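Local coordinates for beta-fructofuranosidase (Bifidobacterium adolescentis, PDB 6NOB), which probably hydrolyses terminal, non-reducing beta-fructofuranoside residues such as that of sucrose, as a beta-fructofuranosidase of glycoside hydrolase family 32, at residues 189-194 with 224-229; 234-239 with 266-271; 290-295 with 340-345. All coordinates share one frame; numbering follows the deposited sequence.

Contact 1: residues 189-194 with 224-229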
loop_
_atom_site.group_PDB
_atom_site.type_symbol
_atom_site.label_atom_id
_atom_site.label_comp_id
_atom_site.label_asym_id
_atom_site.label_seq_id
_atom_site.Cartn_x
_atom_site.Cartn_y
_atom_site.Cartn_z
ATOM N N ARG A 189 5.174 24.148 -12.492
ATOM C CA ARG A 189 6.510 24.087 -11.912
ATOM C C ARG A 189 6.556 23.251 -10.640
ATOM O O ARG A 189 7.649 22.884 -10.195
ATOM C CB ARG A 189 7.020 25.496 -11.610
ATOM C CG ARG A 189 7.126 26.415 -12.823
ATOM C CD ARG A 189 7.363 27.850 -12.373
ATOM N NE ARG A 189 6.268 28.325 -11.532
ATOM C CZ ARG A 189 6.313 29.421 -10.780
ATOM N NH1 ARG A 189 7.406 30.169 -10.750
ATOM N NH2 ARG A 189 5.258 29.768 -10.054
ATOM N N ILE A 190 5.406 22.942 -10.047
ATOM C CA ILE A 190 5.374 22.271 -8.757
ATOM C C ILE A 190 4.721 20.902 -8.907
ATOM O O ILE A 190 3.994 20.627 -9.865
ATOM C CB ILE A 190 4.650 23.109 -7.683
ATOM C CG1 ILE A 190 3.296 23.597 -8.196
ATOM C CG2 ILE A 190 5.507 24.295 -7.278
ATOM C CD1 ILE A 190 2.519 24.413 -7.184
ATOM N N VAL A 191 5.004 20.038 -7.931
ATOM C CA VAL A 191 4.470 18.682 -7.881
ATOM C C VAL A 191 4.255 18.326 -6.414
ATOM O O VAL A 191 4.964 18.814 -5.530
ATOM C CB VAL A 191 5.415 17.677 -8.588
ATOM C CG1 VAL A 191 6.741 17.559 -7.842
ATOM C CG2 VAL A 191 4.751 16.312 -8.738
ATOM N N GLY A 192 3.253 17.486 -6.155
ATOM C CA GLY A 192 2.967 17.047 -4.801
ATOM C C GLY A 192 1.598 16.414 -4.642
ATOM O O GLY A 192 1.236 15.517 -5.408
ATOM N N GLY A 193 0.830 16.857 -3.640
ATOM C CA GLY A 193 -0.537 16.419 -3.466
ATOM C C GLY A 193 -0.792 15.936 -2.052
ATOM O O GLY A 193 -0.046 16.248 -1.117
ATOM N N ALA A 194 -1.867 15.167 -1.897
ATOM C CA ALA A 194 -2.253 14.604 -0.604
ATOM C C ALA A 194 -1.506 13.289 -0.412
ATOM O O ALA A 194 -1.949 12.238 -0.880
ATOM C CB ALA A 194 -3.762 14.405 -0.534
ATOM N N HIS A 224 2.380 17.534 0.375
ATOM C CA HIS A 224 3.680 17.643 -0.271
ATOM C C HIS A 224 3.635 18.758 -1.305
ATOM O O HIS A 224 2.705 18.821 -2.117
ATOM C CB HIS A 224 4.071 16.317 -0.930
ATOM C CG HIS A 224 5.430 16.322 -1.559
ATOM N ND1 HIS A 224 6.531 15.749 -0.957
ATOM C CD2 HIS A 224 5.863 16.806 -2.747
ATOM C CE1 HIS A 224 7.584 15.890 -1.741
ATOM N NE2 HIS A 224 7.206 16.529 -2.834
ATOM N N LEU A 225 4.634 19.637 -1.261
ATOM C CA LEU A 225 4.803 20.699 -2.244
ATOM C C LEU A 225 6.272 20.756 -2.627
ATOM O O LEU A 225 7.133 20.895 -1.753
ATOM C CB LEU A 225 4.338 22.049 -1.692
ATOM C CG LEU A 225 4.784 23.282 -2.476
ATOM C CD1 LEU A 225 4.126 23.317 -3.850
ATOM C CD2 LEU A 225 4.475 24.546 -1.691
ATOM N N GLU A 226 6.557 20.651 -3.923
ATOM C CA GLU A 226 7.934 20.575 -4.391
ATOM C C GLU A 226 8.062 21.254 -5.746
ATOM O O GLU A 226 7.256 21.005 -6.646
ATOM C CB GLU A 226 8.396 19.118 -4.491
ATOM C CG GLU A 226 9.731 18.937 -5.195
ATOM C CD GLU A 226 10.170 17.487 -5.248
ATOM O OE1 GLU A 226 9.403 16.616 -4.786
ATOM O OE2 GLU A 226 11.281 17.218 -5.755
ATOM N N THR A 227 9.076 22.103 -5.883
ATOM C CA THR A 227 9.431 22.675 -7.174
ATOM C C THR A 227 10.203 21.634 -7.975
ATOM O O THR A 227 11.280 21.201 -7.553
ATOM C CB THR A 227 10.267 23.940 -6.979
ATOM O OG1 THR A 227 9.579 24.836 -6.095
ATOM C CG2 THR A 227 10.521 24.635 -8.312
ATOM N N ARG A 228 9.648 21.227 -9.118
ATOM C CA ARG A 228 10.262 20.192 -9.946
ATOM C C ARG A 228 11.720 20.522 -10.241
ATOM O O ARG A 228 12.040 21.612 -10.724
ATOM C CB ARG A 228 9.491 20.035 -11.258
ATOM C CG ARG A 228 8.077 19.496 -11.114
ATOM C CD ARG A 228 7.427 19.313 -12.482
ATOM N NE ARG A 228 5.969 19.299 -12.401
ATOM C CZ ARG A 228 5.239 18.195 -12.264
ATOM N NH1 ARG A 228 5.830 17.011 -12.196
ATOM N NH2 ARG A 228 3.916 18.276 -12.197
ATOM N N GLY A 229 12.603 19.570 -9.943
ATOM C CA GLY A 229 14.018 19.721 -10.203
ATOM C C GLY A 229 14.830 20.318 -9.076
ATOM O O GLY A 229 16.041 20.509 -9.245
HETATM O O HOH W 1 10.122 23.443 -11.750
HETATM O O HOH W 2 1.737 19.784 -11.091
#
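Ile190 to Gly193 run antiparallel to His224 to Thr227, the two strand axes 4.6 Å apart, with Val191-Glu226 and Gly193-His224 as hydrogen-bonded pairs and Ile190-Thr227 and Gly192-Leu225 as non-hydrogen-bonded ones. These are the first and second strands of a four-stranded antiparallel sheet, consistent with one blade of the family 32 beta-propeller. Val191 N meets Glu226 O at 2.8 Å, while the return bond from Glu226 N is weak. Beyond the last pair, Arg228 N still donates to Arg189 O (2.8 Å), and a water links that same oxygen to Arg228 O. On one face Ile190 CG2 packs against Leu225 CD1 at 3.8 Å. On the other, the beta-branched Val191 covers a face of the Arg228 guanidinium, its CB 3.6 Å above the plane and over the centre, the two side chains crossing at about a right angle. Arg228 NE, at the base of the guanidinium, also reaches the backbone and donates to Glu188 O. Glycine suits position 192 because a beta carbon there would collide with His224 O and with the carbonyl oxygen before it. With CG anti to the backbone N (chi1 -177°), the His224 ring lies edge-on to Val191 O, its CD2 3.5 Å away. NE2 gives a hydrogen bond of 2.9 Å to Glu226 OE1, nearly in the ring plane, and ND1 is bonded to Glu236 of the next strand. Held between two carboxylates, the imidazole has its rotation fixed, and their negative charge would probably favour its protonated form.

Contact 2: residues 234-239 with 266-271; sequences VTEYQT and DFRDPK. With EDO (1,2-ethanediol), chain C.
Glu236 and Arg268 cross obliquely, with carboxylate and guanidinium planes turned 80° against each other, and a single nitrogen, NH1, meets the acid. Arg268 NH1 lies 3.0 Å from Glu236 OE1, met on the syn side, and its further bond to OE2 is weak. NH1 also donates within the guanidinium plane to Asp266 OD1 at 2.9 Å, forming a salt-bridge network in which arginine can offer one nitrogen to two acids. Glu236 OE1 takes a second donor, Phe267 N, in a short bond of 2.6 Å with a nearly straight N-H (172°). This buried oxygen is therefore gripped by a charge and a backbone amide, while OE2 bonds to His224. Farther along, Gln238 is bent at chi2 and presents its amide to Phe267 with the two planes 79° apart. NE2 sits 3.1 Å above one face of the ring, offset toward the rim, and donates to Phe267 O at 2.7 Å from above the carbonyl plane. The other end of the amide, OE1, lies against Pro270 CD (3.2 Å) and bonds to Thr222; glutamine suits the place because it both donates and accepts. A 1,2-ethanediol, probably from the crystallisation liquor, donates to Glu236 O, the oxygen lying at the edge of the Phe267 ring. Arg268, Asp269 and Pro270 spell the Arg-Asp-Pro motif that borders the active site in family 32 enzymes. Here strand 235-243 of one sheet packs against strand 268-273, the outermost strand of the next, with Thr222 of strand 216-227 and Thr290 of strand 285-295 flanking Pro270.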
loop_
_atom_site.group_PDB
_atom_site.type_symbol
_atom_site.label_atom_id
_atom_site.label_comp_id
_atom_site.label_asym_id
_atom_site.label_seq_id
_atom_site.Cartn_x
_atom_site.Cartn_y
_atom_site.Cartn_z
ATOM N N VAL A 234 11.560 20.910 -1.301
ATOM C CA VAL A 234 10.532 19.996 -0.811
ATOM C C VAL A 234 9.945 20.546 0.481
ATOM O O VAL A 234 10.666 20.801 1.453
ATOM C CB VAL A 234 11.104 18.586 -0.617
ATOM C CG1 VAL A 234 10.186 17.755 0.272
ATOM C CG2 VAL A 234 11.310 17.903 -1.966
ATOM N N THR A 235 8.629 20.734 0.493
ATOM C CA THR A 235 7.902 21.291 1.630
ATOM C C THR A 235 6.848 20.273 2.052
ATOM O O THR A 235 5.799 20.157 1.410
ATOM C CB THR A 235 7.269 22.631 1.259
ATOM O OG1 THR A 235 8.268 23.494 0.701
ATOM C CG2 THR A 235 6.655 23.299 2.480
ATOM N N GLU A 236 7.120 19.534 3.124
ATOM C CA GLU A 236 6.201 18.523 3.633
ATOM C C GLU A 236 5.750 18.901 5.036
ATOM O O GLU A 236 6.567 19.306 5.868
ATOM C CB GLU A 236 6.852 17.136 3.624
ATOM C CG GLU A 236 6.960 16.546 2.223
ATOM C CD GLU A 236 7.491 15.125 2.206
ATOM O OE1 GLU A 236 8.168 14.722 3.177
ATOM O OE2 GLU A 236 7.231 14.411 1.214
ATOM N N TYR A 237 4.449 18.767 5.288
ATOM C CA TYR A 237 3.850 19.095 6.574
ATOM C C TYR A 237 2.635 18.200 6.781
ATOM O O TYR A 237 2.124 17.592 5.837
ATOM C CB TYR A 237 3.467 20.580 6.652
ATOM C CG TYR A 237 2.671 21.075 5.466
ATOM C CD1 TYR A 237 3.307 21.485 4.297
ATOM C CD2 TYR A 237 1.283 21.141 5.514
ATOM C CE1 TYR A 237 2.582 21.938 3.212
ATOM C CE2 TYR A 237 0.549 21.597 4.434
ATOM C CZ TYR A 237 1.204 21.993 3.284
ATOM O OH TYR A 237 0.482 22.448 2.201
ATOM N N GLN A 238 2.178 18.118 8.030
ATOM C CA GLN A 238 1.107 17.208 8.421
ATOM C C GLN A 238 -0.178 17.978 8.697
ATOM O O GLN A 238 -0.164 18.985 9.415
ATOM C CB GLN A 238 1.503 16.395 9.656
ATOM C CG GLN A 238 2.981 16.061 9.738
ATOM C CD GLN A 238 3.485 15.326 8.510
ATOM O OE1 GLN A 238 2.734 14.612 7.842
ATOM N NE2 GLN A 238 4.764 15.500 8.207
ATOM N N THR A 239 -1.287 17.491 8.142
ATOM C CA THR A 239 -2.594 18.118 8.291
ATOM C C THR A 239 -3.594 17.100 8.827
ATOM O O THR A 239 -3.317 15.900 8.911
ATOM C CB THR A 239 -3.096 18.697 6.958
ATOM O OG1 THR A 239 -3.436 17.626 6.066
ATOM C CG2 THR A 239 -2.024 19.562 6.308
ATOM N N ASP A 266 12.362 15.735 3.730
ATOM C CA ASP A 266 11.474 14.580 3.776
ATOM C C ASP A 266 10.950 14.410 5.199
ATOM O O ASP A 266 11.721 14.123 6.122
ATOM C CB ASP A 266 12.216 13.324 3.324
ATOM C CG ASP A 266 12.787 13.454 1.923
ATOM O OD1 ASP A 266 11.993 13.451 0.960
ATOM O OD2 ASP A 266 14.028 13.557 1.787
ATOM N N PHE A 267 9.642 14.584 5.374
ATOM C CA PHE A 267 9.031 14.598 6.697
ATOM C C PHE A 267 7.556 14.251 6.540
ATOM O O PHE A 267 6.714 15.149 6.446
ATOM C CB PHE A 267 9.235 15.974 7.343
ATOM C CG PHE A 267 8.451 16.195 8.610
ATOM C CD1 PHE A 267 8.709 15.444 9.746
ATOM C CD2 PHE A 267 7.483 17.188 8.675
ATOM C CE1 PHE A 267 7.996 15.661 10.915
ATOM C CE2 PHE A 267 6.773 17.410 9.838
ATOM C CZ PHE A 267 7.029 16.643 10.960
ATOM N N ARG A 268 7.225 12.959 6.491
ATOM C CA ARG A 268 5.934 12.560 5.949
ATOM C C ARG A 268 5.429 11.274 6.596
ATOM O O ARG A 268 6.094 10.658 7.435
ATOM C CB ARG A 268 6.028 12.391 4.432
ATOM C CG ARG A 268 7.021 11.336 3.980
ATOM C CD ARG A 268 6.934 11.149 2.469
ATOM N NE ARG A 268 8.092 10.451 1.921
ATOM C CZ ARG A 268 9.231 11.045 1.583
ATOM N NH1 ARG A 268 9.371 12.355 1.744
ATOM N NH2 ARG A 268 10.232 10.329 1.087
ATOM N N ASP A 269 4.220 10.884 6.183
ATOM C CA ASP A 269 3.541 9.637 6.521
ATOM C C ASP A 269 3.236 9.541 8.014
ATOM O O ASP A 269 3.681 8.593 8.676
ATOM C CB ASP A 269 4.385 8.443 6.070
ATOM C CG ASP A 269 4.822 8.546 4.616
ATOM O OD1 ASP A 269 4.150 9.251 3.831
ATOM O OD2 ASP A 269 5.843 7.921 4.259
ATOM N N PRO A 270 2.461 10.469 8.575
ATOM C CA PRO A 270 2.192 10.422 10.018
ATOM C C PRO A 270 1.328 9.228 10.381
ATOM O O PRO A 270 0.353 8.911 9.696
ATOM C CB PRO A 270 1.453 11.738 10.283
ATOM C CG PRO A 270 0.768 12.030 8.987
ATOM C CD PRO A 270 1.709 11.551 7.912
ATOM N N LYS A 271 1.695 8.566 11.476
ATOM C CA LYS A 271 0.946 7.429 12.002
ATOM C C LYS A 271 0.648 7.707 13.469
ATOM O O LYS A 271 1.569 7.798 14.286
ATOM C CB LYS A 271 1.729 6.127 11.830
ATOM C CG LYS A 271 0.904 4.973 11.280
ATOM C CD LYS A 271 -0.227 4.617 12.226
ATOM C CE LYS A 271 -1.089 3.502 11.668
ATOM N NZ LYS A 271 -2.213 3.174 12.592
HETATM C C1 EDO C . 7.805 23.234 6.559
HETATM O O1 EDO C . 9.090 22.619 6.711
HETATM C C2 EDO C . 6.687 22.250 6.887
HETATM O O2 EDO C . 7.118 21.289 7.861
#

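Contact 3: residues 290-295 with 340-345; sequences TATNLP and AMTLFS
Thr290 and Thr342 are an antiparallel pair in a strongly twisted sheet, consistent with a blade of the family 32 beta-propeller, in which strands 285-295 and 337-347 are neighbours. The local axes make an angle of 127°. Thr290-Thr342 and Thr292-Ala340 are hydrogen-bonded pairs, with Ala291-Met341 as the non-hydrogen-bonded pair between them. Thr290 N donates to Thr342 O at 3.0 Å, and Ala340 N to Thr292 O at 2.9 Å. Both hydroxyls of the first pair lie between the backbone N and the carbonyl carbon (chi1 38° in Thr290, 37° in Thr342), which turns them to the same spot, their OG1 atoms 2.8 Å apart at hydrogen-bonding distance. The edge of the Phe344 ring closes on the same site, its CE1 3.2 Å from Thr290 OG1. Thr292 is turned differently: its OG1 is anti to the backbone N and bonds to Asp266 O, leaving CG2 to meet Thr342 CG2 at 3.6 Å, with the two side chains crossing at about a right angle. Leu294 CD1 then covers Thr342 CG2 (4.0 Å) and the small Ala340 CB (3.8 Å). Threonine suits 342 because it offers a hydroxyl to Thr290 and a methyl to its apolar neighbours. An alanine here, lacking OG1 and CG2, would probably leave Thr290 OG1 without its hydroxyl mate and open a gap beside Thr292 and Leu294. Strand 268-273 lies on the far side of 285-295, strand 357-365 flanks 337-347, and its Tyr358 packs on Leu294, Thr342 and Phe344.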
loop_
_atom_site.group_PDB
_atom_site.type_symbol
_atom_site.label_atom_id
_atom_site.label_comp_id
_atom_site.label_asym_id
_atom_site.label_seq_id
_atom_site.Cartn_x
_atom_site.Cartn_y
_atom_site.Cartn_z
ATOM N N THR A 290 6.576 10.100 12.583
ATOM C CA THR A 290 6.749 10.619 11.238
ATOM C C THR A 290 8.093 10.143 10.708
ATOM O O THR A 290 9.019 9.856 11.472
ATOM C CB THR A 290 6.664 12.155 11.201
ATOM O OG1 THR A 290 7.292 12.702 12.367
ATOM C CG2 THR A 290 5.214 12.606 11.170
ATOM N N ALA A 291 8.187 10.048 9.386
ATOM C CA ALA A 291 9.379 9.548 8.716
ATOM C C ALA A 291 10.229 10.723 8.244
ATOM O O ALA A 291 9.752 11.570 7.482
ATOM C CB ALA A 291 8.999 8.651 7.540
ATOM N N THR A 292 11.480 10.770 8.693
ATOM C CA THR A 292 12.415 11.810 8.277
ATOM C C THR A 292 13.838 11.295 8.479
ATOM O O THR A 292 14.065 10.094 8.654
ATOM C CB THR A 292 12.172 13.114 9.044
ATOM O OG1 THR A 292 13.000 14.147 8.499
ATOM C CG2 THR A 292 12.497 12.940 10.520
ATOM N N ASN A 293 14.802 12.214 8.436
ATOM C CA ASN A 293 16.189 11.919 8.764
ATOM C C ASN A 293 16.725 13.042 9.640
ATOM O O ASN A 293 16.249 14.177 9.577
ATOM C CB ASN A 293 17.058 11.756 7.502
ATOM C CG ASN A 293 16.899 12.913 6.527
ATOM O OD1 ASN A 293 16.076 12.862 5.611
ATOM N ND2 ASN A 293 17.692 13.963 6.718
ATOM N N LEU A 294 17.713 12.717 10.465
ATOM C CA LEU A 294 18.285 13.688 11.383
ATOM C C LEU A 294 19.799 13.676 11.273
ATOM O O LEU A 294 20.389 12.671 10.862
ATOM C CB LEU A 294 17.863 13.392 12.831
ATOM C CG LEU A 294 16.384 13.644 13.152
ATOM C CD1 LEU A 294 16.027 13.150 14.549
ATOM C CD2 LEU A 294 16.046 15.121 12.999
ATOM N N PRO A 295 20.459 14.784 11.612
ATOM C CA PRO A 295 21.927 14.798 11.596
ATOM C C PRO A 295 22.489 13.797 12.594
ATOM O O PRO A 295 22.038 13.720 13.739
ATOM C CB PRO A 295 22.282 16.241 11.982
ATOM C CG PRO A 295 21.041 17.032 11.752
ATOM C CD PRO A 295 19.894 16.096 11.973
ATOM N N ALA A 340 15.321 8.493 10.730
ATOM C CA ALA A 340 14.790 8.616 12.079
ATOM C C ALA A 340 13.271 8.683 12.053
ATOM O O ALA A 340 12.678 9.254 11.132
ATOM C CB ALA A 340 15.345 9.859 12.786
ATOM N N MET A 341 12.651 8.095 13.073
ATOM C CA MET A 341 11.217 8.224 13.317
ATOM C C MET A 341 11.030 9.297 14.377
ATOM O O MET A 341 11.232 9.049 15.569
ATOM C CB MET A 341 10.612 6.901 13.766
ATOM C CG MET A 341 10.441 5.893 12.666
ATOM S SD MET A 341 9.477 4.490 13.240
ATOM C CE MET A 341 9.805 3.329 11.918
ATOM N N THR A 342 10.648 10.490 13.945
ATOM C CA THR A 342 10.434 11.590 14.870
ATOM C C THR A 342 9.067 11.458 15.529
ATOM O O THR A 342 8.046 11.330 14.845
ATOM C CB THR A 342 10.569 12.925 14.144
ATOM O OG1 THR A 342 10.028 12.809 12.821
ATOM C CG2 THR A 342 12.035 13.329 14.065
ATOM N N LEU A 343 9.057 11.479 16.858
ATOM C CA LEU A 343 7.859 11.234 17.646
ATOM C C LEU A 343 7.244 12.548 18.112
ATOM O O LEU A 343 7.954 13.458 18.551
ATOM C CB LEU A 343 8.185 10.352 18.852
ATOM C CG LEU A 343 7.004 9.810 19.656
ATOM C CD1 LEU A 343 6.149 8.887 18.807
ATOM C CD2 LEU A 343 7.497 9.092 20.900
ATOM N N PHE A 344 5.918 12.636 18.011
ATOM C CA PHE A 344 5.146 13.776 18.484
ATOM C C PHE A 344 3.981 13.278 19.327
ATOM O O PHE A 344 3.505 12.153 19.156
ATOM C CB PHE A 344 4.602 14.626 17.329
ATOM C CG PHE A 344 5.663 15.218 16.447
ATOM C CD1 PHE A 344 6.221 14.480 15.414
ATOM C CD2 PHE A 344 6.088 16.522 16.638
ATOM C CE1 PHE A 344 7.189 15.029 14.598
ATOM C CE2 PHE A 344 7.057 17.076 15.826
ATOM C CZ PHE A 344 7.609 16.329 14.803
ATOM N N SER A 345 3.512 14.129 20.239
ATOM C CA SER A 345 2.373 13.776 21.075
ATOM C C SER A 345 1.470 14.985 21.271
ATOM O O SER A 345 1.927 16.131 21.279
ATOM C CB SER A 345 2.799 13.243 22.448
ATOM O OG SER A 345 3.501 14.225 23.181
#

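Overall arrangement
From the N terminus, contact 1 closes first, returning the chain after 29 residues to pair strands 190-202 and 216-227. The next strand, 235-243, joins the same sheet, and contact 2 closes a 26-residue excursion by setting it against strand 268-273 of the following sheet. Contact 3 then pairs that sheet's strands 285-295 and 337-347 over a 44-residue excursion. The three are in series; none nests or crosses. Contacts 1 and 2 touch through His224 with Glu236, and contacts 2 and 3 through Asp266 O with Thr292 OG1 and Arg268 O with Ala291 N. Contacts 1 and 3 thus hold within two successive sheets, consistent with propeller blades, and contact 2 joins them.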